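PDB 6YGA: N-alpha-acetyltransferase 35, NatC auxiliary subunit from Saccharomyces cerevisiae, which serves as the auxiliary subunit of the NatC N-terminal acetyltransferase, which acetylates the N-terminal methionine of the L-A virus Gag protein. Local coordinates for residues Ala620-Asp623 with Ile624-Arg628; Leu158-Phe161 with Val162-Leu166; Lys535-Leu538 with Asn539-Leu542. All blocks are in the same frame, centred on the assembly; numbering follows the deposited sequence.

Contact 1. Residues Ala620-Asp623 with Ile624-Arg628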
ATOM      1  N   ALA B 620      36.280 -36.675  -1.039  1.00 71.22           N
ATOM      2  CA  ALA B 620      37.376 -35.713  -1.013  1.00 70.76           C
ATOM      3  C   ALA B 620      37.253 -34.699  -2.144  1.00 69.81           C
ATOM      4  O   ALA B 620      37.589 -33.522  -1.970  1.00 69.61           O
ATOM      5  CB  ALA B 620      38.715 -36.444  -1.089  1.00 71.04           C
ATOM      6  N   ALA B 621      36.780 -35.138  -3.313  1.00 67.59           N
ATOM      7  CA  ALA B 621      36.601 -34.209  -4.424  1.00 64.69           C
ATOM      8  C   ALA B 621      35.536 -33.170  -4.095  1.00 63.79           C
ATOM      9  O   ALA B 621      35.684 -31.988  -4.428  1.00 62.82           O
ATOM     10  CB  ALA B 621      36.242 -34.975  -5.697  1.00 63.22           C
ATOM     11  N   PHE B 622      34.458 -33.595  -3.433  1.00 62.14           N
ATOM     12  CA  PHE B 622      33.445 -32.651  -2.972  1.00 58.96           C
ATOM     13  C   PHE B 622      34.040 -31.638  -2.002  1.00 59.07           C
ATOM     14  O   PHE B 622      33.722 -30.445  -2.067  1.00 58.39           O
ATOM     15  CB  PHE B 622      32.290 -33.415  -2.321  1.00 56.32           C
ATOM     16  CG  PHE B 622      31.241 -32.533  -1.702  1.00 50.97           C
ATOM     17  CD1 PHE B 622      31.345 -32.133  -0.381  1.00 49.61           C
ATOM     18  CD2 PHE B 622      30.139 -32.123  -2.435  1.00 48.07           C
ATOM     19  CE1 PHE B 622      30.382 -31.327   0.193  1.00 48.18           C
ATOM     20  CE2 PHE B 622      29.171 -31.318  -1.865  1.00 46.04           C
ATOM     21  CZ  PHE B 622      29.294 -30.920  -0.547  1.00 46.17           C
ATOM     22  N   ASP B 623      34.912 -32.093  -1.100  1.00 61.08           N
ATOM     23  CA  ASP B 623      35.447 -31.205  -0.071  1.00 64.22           C
ATOM     24  C   ASP B 623      36.312 -30.107  -0.671  1.00 63.52           C
ATOM     25  O   ASP B 623      36.288 -28.963  -0.203  1.00 62.16           O
ATOM     26  CB  ASP B 623      36.242 -32.012   0.954  1.00 72.24           C
ATOM     27  CG  ASP B 623      35.356 -32.845   1.850  1.00 79.17           C
ATOM     28  OD1 ASP B 623      34.439 -32.271   2.475  1.00 80.30           O
ATOM     29  OD2 ASP B 623      35.565 -34.073   1.918  1.00 83.50           O
ATOM     30  N   ILE B 624      37.085 -30.432  -1.708  1.00 64.11           N
ATOM     31  CA  ILE B 624      37.963 -29.433  -2.309  1.00 64.11           C
ATOM     32  C   ILE B 624      37.152 -28.374  -3.046  1.00 64.62           C
ATOM     33  O   ILE B 624      37.451 -27.177  -2.964  1.00 65.85           O
ATOM     34  CB  ILE B 624      38.988 -30.111  -3.233  1.00 62.39           C
ATOM     35  CG1 ILE B 624      39.978 -30.930  -2.402  1.00 62.16           C
ATOM     36  CG2 ILE B 624      39.708 -29.073  -4.083  1.00 59.88           C
ATOM     37  CD1 ILE B 624      41.058 -31.590  -3.216  1.00 61.68           C
ATOM     38  N   LYS B 625      36.113 -28.790  -3.774  1.00 63.65           N
ATOM     39  CA  LYS B 625      35.291 -27.815  -4.483  1.00 62.28           C
ATOM     40  C   LYS B 625      34.484 -26.965  -3.512  1.00 58.66           C
ATOM     41  O   LYS B 625      34.263 -25.773  -3.758  1.00 57.36           O
ATOM     42  CB  LYS B 625      34.373 -28.519  -5.481  1.00 64.95           C
ATOM     43  CG  LYS B 625      35.088 -29.029  -6.722  1.00 70.10           C
ATOM     44  CD  LYS B 625      34.100 -29.338  -7.833  1.00 74.79           C
ATOM     45  CE  LYS B 625      34.813 -29.634  -9.142  1.00 80.43           C
ATOM     46  NZ  LYS B 625      33.854 -29.836 -10.264  1.00 83.26           N
ATOM     47  N   LEU B 626      34.041 -27.554  -2.398  1.00 58.00           N
ATOM     48  CA  LEU B 626      33.319 -26.778  -1.395  1.00 54.54           C
ATOM     49  C   LEU B 626      34.219 -25.720  -0.768  1.00 52.17           C
ATOM     50  O   LEU B 626      33.775 -24.598  -0.496  1.00 46.37           O
ATOM     51  CB  LEU B 626      32.749 -27.705  -0.321  1.00 53.35           C
ATOM     52  CG  LEU B 626      32.088 -27.019   0.878  1.00 51.54           C
ATOM     53  CD1 LEU B 626      30.910 -26.165   0.434  1.00 48.33           C
ATOM     54  CD2 LEU B 626      31.651 -28.040   1.918  1.00 53.29           C
ATOM     55  N   GLU B 627      35.492 -26.057  -0.545  1.00 55.11           N
ATOM     56  CA  GLU B 627      36.418 -25.098   0.048  1.00 57.91           C
ATOM     57  C   GLU B 627      36.627 -23.897  -0.867  1.00 54.57           C
ATOM     58  O   GLU B 627      36.749 -22.762  -0.393  1.00 53.74           O
ATOM     59  CB  GLU B 627      37.748 -25.784   0.368  1.00 64.80           C
ATOM     60  CG  GLU B 627      38.683 -24.974   1.259  1.00 72.39           C
ATOM     61  CD  GLU B 627      39.458 -23.922   0.491  1.00 78.30           C
ATOM     62  OE1 GLU B 627      39.758 -24.155  -0.700  1.00 80.28           O
ATOM     63  OE2 GLU B 627      39.759 -22.859   1.073  1.00 80.19           O
ATOM     64  N   ARG B 628      36.661 -24.121  -2.183  1.00 53.50           N
ATOM     65  CA  ARG B 628      36.781 -23.001  -3.110  1.00 54.77           C
ATOM     66  C   ARG B 628      35.556 -22.096  -3.040  1.00 50.38           C
ATOM     67  O   ARG B 628      35.674 -20.868  -3.138  1.00 50.06           O
ATOM     68  CB  ARG B 628      37.000 -23.518  -4.533  1.00 58.64           C
ATOM     69  CG  ARG B 628      38.423 -23.986  -4.795  1.00 67.20           C
ATOM     70  CD  ARG B 628      38.528 -24.903  -6.008  1.00 73.61           C
ATOM     71  NE  ARG B 628      38.212 -24.230  -7.266  1.00 77.45           N
ATOM     72  CZ  ARG B 628      39.098 -23.569  -8.007  1.00 79.16           C
ATOM     73  NH1 ARG B 628      40.362 -23.478  -7.614  1.00 80.72           N
ATOM     74  NH2 ARG B 628      38.719 -22.993  -9.140  1.00 77.42           N
TER

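Contact 2. Residues Leu158-Phe161 with Val162-Leu166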
ATOM      1  N   LEU B 158      -7.314  21.325   9.728  1.00 58.23           N
ATOM      2  CA  LEU B 158      -6.292  20.366   9.322  1.00 56.90           C
ATOM      3  C   LEU B 158      -6.854  19.339   8.348  1.00 58.72           C
ATOM      4  O   LEU B 158      -6.273  19.093   7.284  1.00 58.68           O
ATOM      5  CB  LEU B 158      -5.706  19.671  10.551  1.00 53.38           C
ATOM      6  CG  LEU B 158      -4.685  18.567  10.271  1.00 50.77           C
ATOM      7  CD1 LEU B 158      -3.377  19.155   9.752  1.00 50.75           C
ATOM      8  CD2 LEU B 158      -4.451  17.727  11.516  1.00 48.17           C
ATOM      9  N   THR B 159      -7.987  18.721   8.698  1.00 57.86           N
ATOM     10  CA  THR B 159      -8.564  17.696   7.834  1.00 57.02           C
ATOM     11  C   THR B 159      -8.939  18.259   6.472  1.00 57.85           C
ATOM     12  O   THR B 159      -8.846  17.552   5.461  1.00 58.69           O
ATOM     13  CB  THR B 159      -9.789  17.065   8.497  1.00 57.92           C
ATOM     14  OG1 THR B 159     -10.878  17.994   8.464  1.00 62.95           O
ATOM     15  CG2 THR B 159      -9.490  16.699   9.942  1.00 54.73           C
ATOM     16  N   LYS B 160      -9.369  19.521   6.422  1.00 56.88           N
ATOM     17  CA  LYS B 160      -9.633  20.155   5.135  1.00 56.08           C
ATOM     18  C   LYS B 160      -8.359  20.258   4.307  1.00 54.03           C
ATOM     19  O   LYS B 160      -8.388  20.088   3.083  1.00 54.10           O
ATOM     20  CB  LYS B 160     -10.251  21.535   5.347  1.00 57.45           C
ATOM     21  CG  LYS B 160     -10.691  22.220   4.062  1.00 59.69           C
ATOM     22  CD  LYS B 160     -11.102  23.664   4.312  1.00 62.52           C
ATOM     23  CE  LYS B 160     -11.689  24.301   3.061  1.00 64.82           C
ATOM     24  NZ  LYS B 160     -12.045  25.729   3.287  1.00 67.45           N
ATOM     25  N   PHE B 161      -7.229  20.537   4.960  1.00 52.15           N
ATOM     26  CA  PHE B 161      -5.960  20.613   4.246  1.00 53.92           C
ATOM     27  C   PHE B 161      -5.523  19.239   3.760  1.00 52.85           C
ATOM     28  O   PHE B 161      -4.975  19.109   2.660  1.00 52.51           O
ATOM     29  CB  PHE B 161      -4.891  21.238   5.141  1.00 54.77           C
ATOM     30  CG  PHE B 161      -3.500  21.138   4.584  1.00 55.34           C
ATOM     31  CD1 PHE B 161      -3.170  21.758   3.390  1.00 58.30           C
ATOM     32  CD2 PHE B 161      -2.518  20.432   5.260  1.00 55.10           C
ATOM     33  CE1 PHE B 161      -1.890  21.666   2.876  1.00 58.21           C
ATOM     34  CE2 PHE B 161      -1.239  20.340   4.753  1.00 55.14           C
ATOM     35  CZ  PHE B 161      -0.923  20.956   3.561  1.00 55.93           C
ATOM     36  N   VAL B 162      -5.762  18.203   4.565  1.00 50.02           N
ATOM     37  CA  VAL B 162      -5.474  16.839   4.137  1.00 46.06           C
ATOM     38  C   VAL B 162      -6.305  16.482   2.912  1.00 50.86           C
ATOM     39  O   VAL B 162      -5.827  15.799   1.997  1.00 53.09           O
ATOM     40  CB  VAL B 162      -5.715  15.861   5.302  1.00 43.03           C
ATOM     41  CG1 VAL B 162      -5.566  14.419   4.844  1.00 39.53           C
ATOM     42  CG2 VAL B 162      -4.756  16.161   6.446  1.00 41.19           C
ATOM     43  N   GLN B 163      -7.551  16.958   2.860  1.00 53.81           N
ATOM     44  CA  GLN B 163      -8.388  16.714   1.692  1.00 54.24           C
ATOM     45  C   GLN B 163      -7.773  17.321   0.437  1.00 52.85           C
ATOM     46  O   GLN B 163      -7.805  16.708  -0.635  1.00 54.06           O
ATOM     47  CB  GLN B 163      -9.789  17.275   1.926  1.00 57.18           C
ATOM     48  CG  GLN B 163     -10.828  16.780   0.941  1.00 59.30           C
ATOM     49  CD  GLN B 163     -12.169  17.444   1.151  1.00 62.64           C
ATOM     50  OE1 GLN B 163     -12.242  18.638   1.444  1.00 65.97           O
ATOM     51  NE2 GLN B 163     -13.241  16.674   1.012  1.00 62.80           N
ATOM     52  N   LYS B 164      -7.210  18.527   0.550  1.00 53.33           N
ATOM     53  CA  LYS B 164      -6.545  19.138  -0.595  1.00 55.30           C
ATOM     54  C   LYS B 164      -5.327  18.328  -1.015  1.00 56.05           C
ATOM     55  O   LYS B 164      -5.059  18.172  -2.213  1.00 57.03           O
ATOM     56  CB  LYS B 164      -6.138  20.576  -0.273  1.00 57.51           C
ATOM     57  CG  LYS B 164      -7.282  21.476   0.160  1.00 63.02           C
ATOM     58  CD  LYS B 164      -6.845  22.933   0.199  1.00 66.27           C
ATOM     59  CE  LYS B 164      -7.958  23.834   0.709  1.00 67.63           C
ATOM     60  NZ  LYS B 164      -7.641  25.272   0.481  1.00 68.19           N
ATOM     61  N   LEU B 165      -4.575  17.810  -0.039  1.00 54.89           N
ATOM     62  CA  LEU B 165      -3.406  16.993  -0.349  1.00 55.18           C
ATOM     63  C   LEU B 165      -3.797  15.739  -1.119  1.00 55.44           C
ATOM     64  O   LEU B 165      -3.133  15.369  -2.094  1.00 56.11           O
ATOM     65  CB  LEU B 165      -2.672  16.617   0.939  1.00 53.82           C
ATOM     66  CG  LEU B 165      -1.996  17.742   1.724  1.00 52.92           C
ATOM     67  CD1 LEU B 165      -1.342  17.198   2.984  1.00 51.79           C
ATOM     68  CD2 LEU B 165      -0.973  18.434   0.853  1.00 53.23           C
ATOM     69  N   LEU B 166      -4.876  15.072  -0.695  1.00 54.43           N
ATOM     70  CA  LEU B 166      -5.315  13.859  -1.377  1.00 52.73           C
ATOM     71  C   LEU B 166      -5.882  14.156  -2.758  1.00 53.56           C
ATOM     72  O   LEU B 166      -5.831  13.293  -3.641  1.00 55.26           O
ATOM     73  CB  LEU B 166      -6.351  13.121  -0.532  1.00 52.20           C
ATOM     74  CG  LEU B 166      -5.807  12.415   0.711  1.00 51.26           C
ATOM     75  CD1 LEU B 166      -6.929  11.740   1.479  1.00 51.65           C
ATOM     76  CD2 LEU B 166      -4.739  11.406   0.319  1.00 48.72           C
TER

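Contact 3. Residues Lys535-Leu538 with Asn539-Leu542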
ATOM      1  N   LYS B 535      33.182  11.807 -14.751  1.00 44.48           N
ATOM      2  CA  LYS B 535      34.091  10.680 -14.564  1.00 44.53           C
ATOM      3  C   LYS B 535      34.058  10.178 -13.125  1.00 43.69           C
ATOM      4  O   LYS B 535      33.997   8.968 -12.881  1.00 42.72           O
ATOM      5  CB  LYS B 535      35.511  11.082 -14.960  1.00 46.00           C
ATOM      6  CG  LYS B 535      36.559  10.028 -14.655  1.00 49.02           C
ATOM      7  CD  LYS B 535      37.961  10.566 -14.876  1.00 54.65           C
ATOM      8  CE  LYS B 535      38.999   9.526 -14.495  1.00 58.97           C
ATOM      9  NZ  LYS B 535      40.388   9.997 -14.736  1.00 63.60           N
ATOM     10  N   GLN B 536      34.082  11.096 -12.157  1.00 43.03           N
ATOM     11  CA  GLN B 536      34.049  10.695 -10.756  1.00 43.15           C
ATOM     12  C   GLN B 536      32.672  10.189 -10.345  1.00 41.88           C
ATOM     13  O   GLN B 536      32.569   9.342  -9.451  1.00 41.41           O
ATOM     14  CB  GLN B 536      34.490  11.863  -9.880  1.00 45.79           C
ATOM     15  CG  GLN B 536      35.919  12.277 -10.167  1.00 51.26           C
ATOM     16  CD  GLN B 536      36.184  13.731  -9.861  1.00 57.42           C
ATOM     17  OE1 GLN B 536      35.680  14.275  -8.878  1.00 60.19           O
ATOM     18  NE2 GLN B 536      36.975  14.376 -10.710  1.00 58.77           N
ATOM     19  N   PHE B 537      31.609  10.685 -10.984  1.00 42.54           N
ATOM     20  CA  PHE B 537      30.279  10.133 -10.747  1.00 42.19           C
ATOM     21  C   PHE B 537      30.191   8.693 -11.239  1.00 42.66           C
ATOM     22  O   PHE B 537      29.719   7.809 -10.515  1.00 43.12           O
ATOM     23  CB  PHE B 537      29.219  11.012 -11.417  1.00 41.88           C
ATOM     24  CG  PHE B 537      27.825  10.444 -11.362  1.00 40.29           C
ATOM     25  CD1 PHE B 537      27.316   9.913 -10.186  1.00 40.89           C
ATOM     26  CD2 PHE B 537      27.014  10.464 -12.484  1.00 40.75           C
ATOM     27  CE1 PHE B 537      26.030   9.396 -10.141  1.00 38.48           C
ATOM     28  CE2 PHE B 537      25.729   9.952 -12.443  1.00 39.85           C
ATOM     29  CZ  PHE B 537      25.238   9.420 -11.268  1.00 38.39           C
ATOM     30  N   LEU B 538      30.645   8.435 -12.469  1.00 40.80           N
ATOM     31  CA  LEU B 538      30.649   7.067 -12.981  1.00 41.97           C
ATOM     32  C   LEU B 538      31.545   6.165 -12.144  1.00 43.40           C
ATOM     33  O   LEU B 538      31.307   4.955 -12.059  1.00 43.64           O
ATOM     34  CB  LEU B 538      31.097   7.046 -14.443  1.00 41.23           C
ATOM     35  CG  LEU B 538      30.164   7.744 -15.434  1.00 41.61           C
ATOM     36  CD1 LEU B 538      30.778   7.787 -16.822  1.00 43.51           C
ATOM     37  CD2 LEU B 538      28.813   7.047 -15.464  1.00 41.65           C
ATOM     38  N   ASN B 539      32.576   6.734 -11.521  1.00 45.06           N
ATOM     39  CA  ASN B 539      33.413   5.951 -10.622  1.00 48.44           C
ATOM     40  C   ASN B 539      32.607   5.438  -9.435  1.00 46.02           C
ATOM     41  O   ASN B 539      32.795   4.299  -8.992  1.00 46.05           O
ATOM     42  CB  ASN B 539      34.593   6.793 -10.149  1.00 54.16           C
ATOM     43  CG  ASN B 539      35.896   6.045 -10.218  1.00 61.96           C
ATOM     44  OD1 ASN B 539      36.550   6.013 -11.261  1.00 65.40           O
ATOM     45  ND2 ASN B 539      36.285   5.431  -9.107  1.00 64.82           N
ATOM     46  N   TYR B 540      31.702   6.265  -8.909  1.00 43.46           N
ATOM     47  CA  TYR B 540      30.856   5.833  -7.802  1.00 44.06           C
ATOM     48  C   TYR B 540      29.842   4.787  -8.253  1.00 42.06           C
ATOM     49  O   TYR B 540      29.610   3.798  -7.546  1.00 41.40           O
ATOM     50  CB  TYR B 540      30.147   7.038  -7.183  1.00 44.18           C
ATOM     51  CG  TYR B 540      28.917   6.676  -6.380  1.00 44.65           C
ATOM     52  CD1 TYR B 540      29.025   5.985  -5.182  1.00 43.43           C
ATOM     53  CD2 TYR B 540      27.647   7.030  -6.821  1.00 45.60           C
ATOM     54  CE1 TYR B 540      27.903   5.650  -4.444  1.00 46.33           C
ATOM     55  CE2 TYR B 540      26.516   6.703  -6.088  1.00 45.25           C
ATOM     56  CZ  TYR B 540      26.651   6.012  -4.898  1.00 46.45           C
ATOM     57  OH  TYR B 540      25.539   5.676  -4.158  1.00 46.35           O
ATOM     58  N   LEU B 541      29.226   4.988  -9.421  1.00 38.47           N
ATOM     59  CA  LEU B 541      28.255   4.018  -9.921  1.00 35.55           C
ATOM     60  C   LEU B 541      28.907   2.664 -10.167  1.00 37.24           C
ATOM     61  O   LEU B 541      28.297   1.619  -9.915  1.00 36.86           O
ATOM     62  CB  LEU B 541      27.604   4.537 -11.202  1.00 33.18           C
ATOM     63  CG  LEU B 541      26.693   5.758 -11.069  1.00 33.02           C
ATOM     64  CD1 LEU B 541      26.160   6.171 -12.429  1.00 33.12           C
ATOM     65  CD2 LEU B 541      25.549   5.473 -10.106  1.00 32.76           C
ATOM     66  N   LEU B 542      30.147   2.663 -10.661  1.00 38.01           N
ATOM     67  CA  LEU B 542      30.848   1.404 -10.883  1.00 40.81           C
ATOM     68  C   LEU B 542      31.129   0.694  -9.567  1.00 41.84           C
ATOM     69  O   LEU B 542      30.997  -0.532  -9.475  1.00 42.22           O
ATOM     70  CB  LEU B 542      32.144   1.652 -11.654  1.00 42.09           C
ATOM     71  CG  LEU B 542      31.979   1.844 -13.161  1.00 41.69           C
ATOM     72  CD1 LEU B 542      33.253   2.394 -13.783  1.00 39.25           C
ATOM     73  CD2 LEU B 542      31.595   0.524 -13.808  1.00 41.81           C
TER

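Contact 1. Residues Ala620-Asp623 with Ile624-Arg628
Ala620 meets Ile624 one helical turn on: its carbonyl O takes the Ile624 N-H at 3.1 Å, and CG1 of the isoleucine settles alongside the same oxygen, 3.6 Å from Ala620 O. The CG1 branch lies beside the isoleucine's own backbone N (chi1 -69°), which turns it back toward the start of the helix. Ala621 repeats the pattern with a longer but straighter bond, Lys625 N to Ala621 O at 3.3 Å and 167° at the hydrogen. The aliphatic root of Lys625 leans over this carbonyl, while its extended chain runs off to a salt bridge with Glu617.

Phe622 makes the one apolar side-chain contact. These are the first turns of helix 619-653, an amphipathic stretch in the part of the chain related to TPR repeats, and Phe622 and Leu626 form an i to i+4 pair on its buried stripe. The ring's CE1 meets methyl CD2 of Leu626 at 3.9 Å, the two side chains passing at a slant. Both throw CG away from the backbone N, and the pair packs against Phe565, which meets the Phe622 ring edge-to-face, and against Ile615. Leu626 N is hydrogen-bonded to Phe622 O at 2.9 Å, the shortest of the four backbone bonds that cross here.

Asp623 closes the series through its backbone, its O accepting Glu627 N at 3.0 Å. Its carboxylate points elsewhere: OD1 forms a salt bridge with Lys697 of helix 668-701, tying the more open flank of this helix to the next one.

Contact 2. Residues Leu158-Phe161 with Val162-Leu166
Leu165 sits over one face of the Phe161 ring. Its CG lies 4.1 Å from the ring centroid and 18° off the normal, a CH-pi contact displaced toward the rim. The two methyls spread across the outer part of the ring: CD1 reaches CE2 of Phe161 at 3.6 Å, and CD2 approaches CZ of Phe161 at 3.7 Å. This fit follows from two different first torsions. In Phe161 a chi1 of 170° sends the ring straight out from the helix, whereas Leu165 keeps CG beside its N (chi1 -67°) and leans back along the helix over it. Leu165 CG also touches Phe161 O at 3.4 Å, the oxygen that accepts the Leu165 N-H.

A different side of the helix carries Lys160 and Lys164, whose extended chains approach no closer than 4.4 Å, CE to CE. Their like-charged NZ atoms stand 5.2 Å apart, probably a mildly unfavourable pairing. On the flank across the aromatic pair from the lysines, Val162 lays CG2 against Leu158 O at 3.4 Å, and its N-H is hydrogen-bonded to that oxygen.

Leu158 and Val162 turn to helix 85-104, meeting Val100 and Trp103 respectively, while Leu165 packs on Ile338, Ile341 and Leu345 of helix 337-347. The phenylalanine and leucine thus make an i to i+4 aromatic-aliphatic pair near the C-terminal end of helix 142-167, an amphipathic helix packed between other helices of this largely helical subunit.

Contact 3. Residues Lys535-Leu538 with Asn539-Leu542
Phe537 and Leu541 form the tight part of this turn, with the leucine pressed over one face of the ring. Methyl CD1 of Leu541 stands 3.9 Å from the Phe537 centroid, 26° off the normal and displaced toward the rim, a CH-pi contact in which CZ of the phenylalanine is its nearest atom at 3.6 Å. With CG anti to the backbone N (chi1 173°) the ring stands out from the helix, and Leu541 folds back over it with CG beside its own N. Leu541 N is hydrogen-bonded to Phe537 O at 3.1 Å. Leu538 adds a second, lighter touch from another direction, its CD2 lying 4.1 Å from the same Leu541 CD1. Tyr540 only brushes the phenylalanine, with 4.4 Å between Tyr540 CD2 and Phe537 CE1; its CB rests closer, against Phe537 O.

The looser flank is polar and partly exposed, and there the segments meet mainly through backbone. Asn539 N binds Lys535 O at 3.0 Å, a noticeably bent bond of 140° at the hydrogen, and Asn539 CB nestles 3.3 Å from Gln536 O. Gln487 gathers this edge with its NE2, giving hydrogen bonds to both Lys535 O and Asn539 OD1, while Lys535 NZ forms a salt bridge with Glu491.

Helix 465-506 thus lies along one flank of the long helix 511-564, its Leu483 also receiving Leu541 and Leu542. Phe537 instead reaches Leu320 of helix 319-328, and Tyr540 hydrogen-bonds through its hydroxyl to Tyr675 of helix 668-701.

From the N terminus the chain first meets contact 2, near the end of helix 142-167, then contact 3 midway along helix 511-564, and last contact 1 at the start of helix 619-653. Each joins consecutive turns of a single helix, so none closes a loop, and the three follow in series without nesting or crossing. Contact 2 lies on the opposite side of the chain's centre from the other two, its own centre about 64 Å from that of contact 1 and 42 Å from that of contact 3. The later pair is linked through its surroundings: helix 511-564 carries contact 3 and also packs against contact 1 near its C-terminal end, while helix 668-701 reaches both.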